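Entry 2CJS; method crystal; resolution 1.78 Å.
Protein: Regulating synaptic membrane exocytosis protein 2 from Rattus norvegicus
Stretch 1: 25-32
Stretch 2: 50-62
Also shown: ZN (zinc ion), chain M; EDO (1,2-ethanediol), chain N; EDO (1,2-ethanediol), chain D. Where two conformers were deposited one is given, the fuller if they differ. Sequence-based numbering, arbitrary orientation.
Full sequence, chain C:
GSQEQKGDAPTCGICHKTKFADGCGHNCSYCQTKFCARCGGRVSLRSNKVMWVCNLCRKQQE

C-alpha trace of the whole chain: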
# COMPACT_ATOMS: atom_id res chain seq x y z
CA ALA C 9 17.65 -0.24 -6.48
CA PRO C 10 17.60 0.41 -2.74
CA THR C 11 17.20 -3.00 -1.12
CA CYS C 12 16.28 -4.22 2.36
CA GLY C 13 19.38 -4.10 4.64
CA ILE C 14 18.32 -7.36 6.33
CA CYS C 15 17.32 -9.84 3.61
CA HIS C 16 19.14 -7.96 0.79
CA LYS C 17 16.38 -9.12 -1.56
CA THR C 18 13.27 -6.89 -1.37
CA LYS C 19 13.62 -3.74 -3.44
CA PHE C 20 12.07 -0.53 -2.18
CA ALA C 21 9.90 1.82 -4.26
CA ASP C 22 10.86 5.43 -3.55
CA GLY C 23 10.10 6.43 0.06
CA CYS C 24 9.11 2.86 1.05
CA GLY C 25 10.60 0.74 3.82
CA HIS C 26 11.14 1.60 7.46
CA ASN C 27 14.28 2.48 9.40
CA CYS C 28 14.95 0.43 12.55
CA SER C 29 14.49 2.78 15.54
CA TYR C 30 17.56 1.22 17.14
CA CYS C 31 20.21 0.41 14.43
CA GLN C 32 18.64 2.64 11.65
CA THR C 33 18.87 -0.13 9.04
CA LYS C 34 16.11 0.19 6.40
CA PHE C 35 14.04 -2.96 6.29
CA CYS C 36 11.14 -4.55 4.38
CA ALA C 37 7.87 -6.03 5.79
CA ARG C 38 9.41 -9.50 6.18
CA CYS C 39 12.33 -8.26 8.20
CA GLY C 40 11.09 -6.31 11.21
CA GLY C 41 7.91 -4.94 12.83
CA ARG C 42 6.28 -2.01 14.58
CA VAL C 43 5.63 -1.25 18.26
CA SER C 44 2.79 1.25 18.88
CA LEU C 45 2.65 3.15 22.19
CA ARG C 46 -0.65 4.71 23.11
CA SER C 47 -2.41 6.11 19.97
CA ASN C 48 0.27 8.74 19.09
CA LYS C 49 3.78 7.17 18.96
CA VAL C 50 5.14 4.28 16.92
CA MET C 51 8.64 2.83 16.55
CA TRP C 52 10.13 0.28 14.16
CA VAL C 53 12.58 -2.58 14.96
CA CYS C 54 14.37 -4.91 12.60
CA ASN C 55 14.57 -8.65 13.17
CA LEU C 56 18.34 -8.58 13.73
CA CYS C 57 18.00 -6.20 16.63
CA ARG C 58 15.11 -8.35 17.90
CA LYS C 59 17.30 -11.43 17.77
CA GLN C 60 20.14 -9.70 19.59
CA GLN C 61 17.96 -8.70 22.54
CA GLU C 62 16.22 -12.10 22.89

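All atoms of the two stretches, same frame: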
# COMPACT_ATOMS: atom_id res chain seq x y z
N GLY C 25 9.71 1.28 2.81
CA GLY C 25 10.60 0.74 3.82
C GLY C 25 10.56 1.53 5.12
O GLY C 25 9.92 2.64 5.19
N HIS C 26 11.09 0.91 6.18
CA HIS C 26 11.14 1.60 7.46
C HIS C 26 12.54 1.52 8.04
O HIS C 26 13.19 0.50 7.90
CB HIS C 26 10.14 0.95 8.44
CG HIS C 26 8.73 1.15 7.99
ND1 HIS C 26 8.10 0.26 7.16
CD2 HIS C 26 7.88 2.20 8.15
CE1 HIS C 26 6.89 0.72 6.86
NE2 HIS C 26 6.73 1.89 7.45
N ASN C 27 12.97 2.58 8.74
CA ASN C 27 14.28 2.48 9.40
C ASN C 27 14.08 1.93 10.82
O ASN C 27 13.20 2.39 11.57
CB ASN C 27 15.03 3.80 9.43
CG ASN C 27 15.43 4.25 8.04
OD1 ASN C 27 14.65 4.89 7.35
ND2 ASN C 27 16.63 3.92 7.62
N CYS C 28 14.90 0.95 11.18
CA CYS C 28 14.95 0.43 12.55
C CYS C 28 15.22 1.57 13.53
O CYS C 28 16.16 2.31 13.36
CB CYS C 28 16.00 -0.71 12.67
SG CYS C 28 16.09 -1.35 14.34
N SER C 29 14.36 1.70 14.56
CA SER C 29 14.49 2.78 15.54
C SER C 29 15.72 2.62 16.39
O SER C 29 16.15 3.56 17.03
CB SER C 29 13.23 2.78 16.44
OG SER C 29 12.13 3.27 15.64
N TYR C 30 16.32 1.42 16.38
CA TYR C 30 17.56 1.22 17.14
C TYR C 30 18.82 1.35 16.25
O TYR C 30 19.64 2.22 16.48
CB TYR C 30 17.52 -0.16 17.78
CG TYR C 30 18.56 -0.44 18.89
CD1 TYR C 30 19.04 0.58 19.71
CD2 TYR C 30 19.03 -1.73 19.08
CE1 TYR C 30 19.99 0.31 20.76
CE2 TYR C 30 19.97 -2.03 20.11
CZ TYR C 30 20.44 -1.02 20.92
OH TYR C 30 21.33 -1.34 21.93
N CYS C 31 18.96 0.48 15.24
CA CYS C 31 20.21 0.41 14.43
C CYS C 31 20.15 1.27 13.17
O CYS C 31 21.17 1.43 12.51
CB CYS C 31 20.53 -1.04 14.08
SG CYS C 31 19.43 -1.69 12.78
N GLN C 32 18.94 1.77 12.84
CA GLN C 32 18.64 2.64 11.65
C GLN C 32 18.73 1.94 10.31
O GLN C 32 18.66 2.61 9.26
CB GLN C 32 19.52 3.88 11.66
CG GLN C 32 19.34 4.75 12.95
CD GLN C 32 17.89 5.23 13.18
OE1 GLN C 32 17.17 5.49 12.22
NE2 GLN C 32 17.45 5.34 14.48
N VAL C 50 4.81 5.61 17.39
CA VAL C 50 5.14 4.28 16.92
C VAL C 50 6.64 4.22 16.73
O VAL C 50 7.25 5.25 16.39
CB VAL C 50 4.48 3.90 15.58
CG1 VAL C 50 2.97 3.90 15.76
CG2 VAL C 50 4.94 4.83 14.46
N MET C 51 7.23 3.04 16.92
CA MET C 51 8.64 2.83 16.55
C MET C 51 8.74 1.58 15.69
O MET C 51 7.76 0.82 15.55
CB MET C 51 9.52 2.62 17.82
CG MET C 51 8.95 1.51 18.71
SD MET C 51 10.11 0.82 19.90
CE MET C 51 10.87 -0.22 18.68
N TRP C 52 9.92 1.36 15.10
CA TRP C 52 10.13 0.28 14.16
C TRP C 52 11.40 -0.47 14.59
O TRP C 52 12.35 0.16 15.01
CB TRP C 52 10.32 0.86 12.75
CG TRP C 52 9.24 1.87 12.37
CD1 TRP C 52 9.25 3.23 12.58
CD2 TRP C 52 7.99 1.58 11.75
NE1 TRP C 52 8.08 3.80 12.12
CE2 TRP C 52 7.29 2.81 11.60
CE3 TRP C 52 7.39 0.40 11.26
CZ2 TRP C 52 6.04 2.88 11.01
CZ3 TRP C 52 6.17 0.47 10.71
CH2 TRP C 52 5.49 1.71 10.57
N VAL C 53 11.40 -1.80 14.51
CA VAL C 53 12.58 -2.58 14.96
C VAL C 53 12.81 -3.79 14.08
O VAL C 53 11.91 -4.65 13.90
CB VAL C 53 12.54 -2.96 16.49
CG1 VAL C 53 11.30 -3.77 16.83
CG2 VAL C 53 13.82 -3.75 16.94
N CYS C 54 14.02 -3.86 13.54
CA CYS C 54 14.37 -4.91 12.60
C CYS C 54 14.57 -6.25 13.33
O CYS C 54 14.78 -6.32 14.56
CB CYS C 54 15.60 -4.55 11.75
SG CYS C 54 17.18 -4.79 12.66
N ASN C 55 14.50 -7.33 12.56
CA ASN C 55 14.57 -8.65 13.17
C ASN C 55 15.96 -9.02 13.67
O ASN C 55 16.09 -9.87 14.54
CB ASN C 55 14.10 -9.70 12.15
CG ASN C 55 12.56 -9.73 12.02
OD1 ASN C 55 11.82 -9.13 12.82
ND2 ASN C 55 12.06 -10.41 10.93
N LEU C 56 17.01 -8.33 13.18
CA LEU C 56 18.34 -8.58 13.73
C LEU C 56 18.47 -7.99 15.12
O LEU C 56 19.07 -8.63 16.00
CB LEU C 56 19.43 -8.07 12.79
CG LEU C 56 19.45 -8.85 11.45
CD1 LEU C 56 20.59 -8.27 10.59
CD2 LEU C 56 19.63 -10.36 11.62
N CYS C 57 17.97 -6.78 15.31
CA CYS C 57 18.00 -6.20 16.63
C CYS C 57 17.10 -7.03 17.55
O CYS C 57 17.42 -7.20 18.73
CB CYS C 57 17.49 -4.77 16.56
SG CYS C 57 18.73 -3.62 15.94
N ARG C 58 15.95 -7.46 17.07
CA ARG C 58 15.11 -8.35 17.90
C ARG C 58 15.88 -9.57 18.35
O ARG C 58 15.87 -9.92 19.54
CB ARG C 58 13.83 -8.80 17.16
CG ARG C 58 12.88 -7.59 16.86
CD ARG C 58 11.69 -8.10 16.02
NE ARG C 58 10.90 -9.15 16.70
CZ ARG C 58 9.95 -9.89 16.10
NH1 ARG C 58 9.71 -9.74 14.80
NH2 ARG C 58 9.19 -10.75 16.80
N LYS C 59 16.57 -10.21 17.42
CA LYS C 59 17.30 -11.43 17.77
C LYS C 59 18.34 -11.15 18.85
O LYS C 59 18.52 -11.92 19.81
CB LYS C 59 18.01 -12.00 16.55
CG LYS C 59 18.77 -13.32 16.89
CD LYS C 59 17.83 -14.56 17.18
CE LYS C 59 18.55 -15.80 17.80
NZ LYS C 59 18.51 -15.96 19.33
N GLN C 60 19.07 -10.04 18.69
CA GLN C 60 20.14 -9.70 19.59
C GLN C 60 19.62 -9.59 21.05
O GLN C 60 20.29 -10.01 22.01
CB GLN C 60 20.78 -8.34 19.18
CG GLN C 60 21.93 -7.86 20.05
CD GLN C 60 22.20 -6.37 19.77
OE1 GLN C 60 21.50 -5.49 20.28
NE2 GLN C 60 23.18 -6.09 18.93
N GLN C 61 18.45 -9.00 21.22
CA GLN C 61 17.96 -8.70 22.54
C GLN C 61 17.16 -9.86 23.16
O GLN C 61 16.76 -9.77 24.32
CB GLN C 61 17.16 -7.40 22.49
CG GLN C 61 18.01 -6.22 22.07
CD GLN C 61 18.96 -5.80 23.16
OE1 GLN C 61 18.56 -5.72 24.34
NE2 GLN C 61 20.24 -5.61 22.82
N GLU C 62 16.96 -10.93 22.40
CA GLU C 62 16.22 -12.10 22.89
C GLU C 62 16.88 -12.73 24.09
O GLU C 62 18.12 -12.69 24.21
CB GLU C 62 16.13 -13.18 21.82
CG GLU C 62 15.07 -12.89 20.89
CD GLU C 62 14.95 -13.95 19.82
OE1 GLU C 62 15.70 -14.97 19.84
OE2 GLU C 62 14.10 -13.72 18.94
OXT GLU C 62 16.18 -13.34 24.92
ZN ZN M . 17.81 -2.91 13.94
C1 EDO N . 20.14 5.55 17.73
O1 EDO N . 19.92 4.83 16.51
C2 EDO N . 18.78 5.75 18.35
O2 EDO N . 18.28 4.48 18.81
C1 EDO D . 4.80 1.40 3.34
O1 EDO D . 5.35 2.64 3.81
C2 EDO D . 5.86 0.71 2.50
O2 EDO D . 7.07 0.51 3.24
O HOH W 1 22.90 -3.48 20.98
O HOH W 2 21.73 -3.31 24.54

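How does the strand of stretch 2 first meet stretch 1? Val50 makes no contact, and Met51 only brushes it, with Met51 CB 3.5 Å from Ser29 OG. Trp52 does far more, with more of its surface covered by the other stretch than any other residue here. Its backbone and Ser29 bond twice: Ser29 N donates to Trp52 O at 2.6 Å, and Trp52 N donates to Ser29 OG at 3.0 Å. Both bonds are nearly straight, so one serine satisfies both polar backbone atoms of the tryptophan.

What does the Trp52 side chain do? Its CA-to-CB bond points toward stretch 1, and the ring stacks face to face on that of His26. The His26 ring and the six-membered ring of Trp52 have centroids 3.8 Å apart and planes inclined by 19°, and His26 NE2 comes within 3.4 Å of Trp52 CH2.

How is the zinc site built from the two stretches? Each supplies two cysteines: Cys28 SG and Cys54 SG lie 2.4 Å from ZN, Cys31 SG and Cys57 SG 2.3 Å. Backbone amides support two of the four sulfurs, those of Cys28 and Cys54. Cys54 N donates across the contact to Cys28 SG at 3.4 Å, and Cys28 SG also accepts from Cys31 N at 3.5 Å and from Tyr30 N at 3.4 Å. Cys54, at the N-cap position, accepts through SG from Cys57 N at 3.4 Å, so this sulfur both binds metal and caps the helix.

What does the helix add beyond the metal? Cys57 also meets Tyr30, whose CD2 lies 3.7 Å from Cys57 SG. One turn on, Gln60 OE1 sits at the edge of the tyrosine ring, 3.8 Å from Tyr30 CE2, and accepts from Gln61 NE2 at 2.8 Å. Water 1 links the two side chains of Tyr30 and Gln60, its O 2.8 Å from Tyr30 OH and donating to Gln60 OE1 at 2.5 Å.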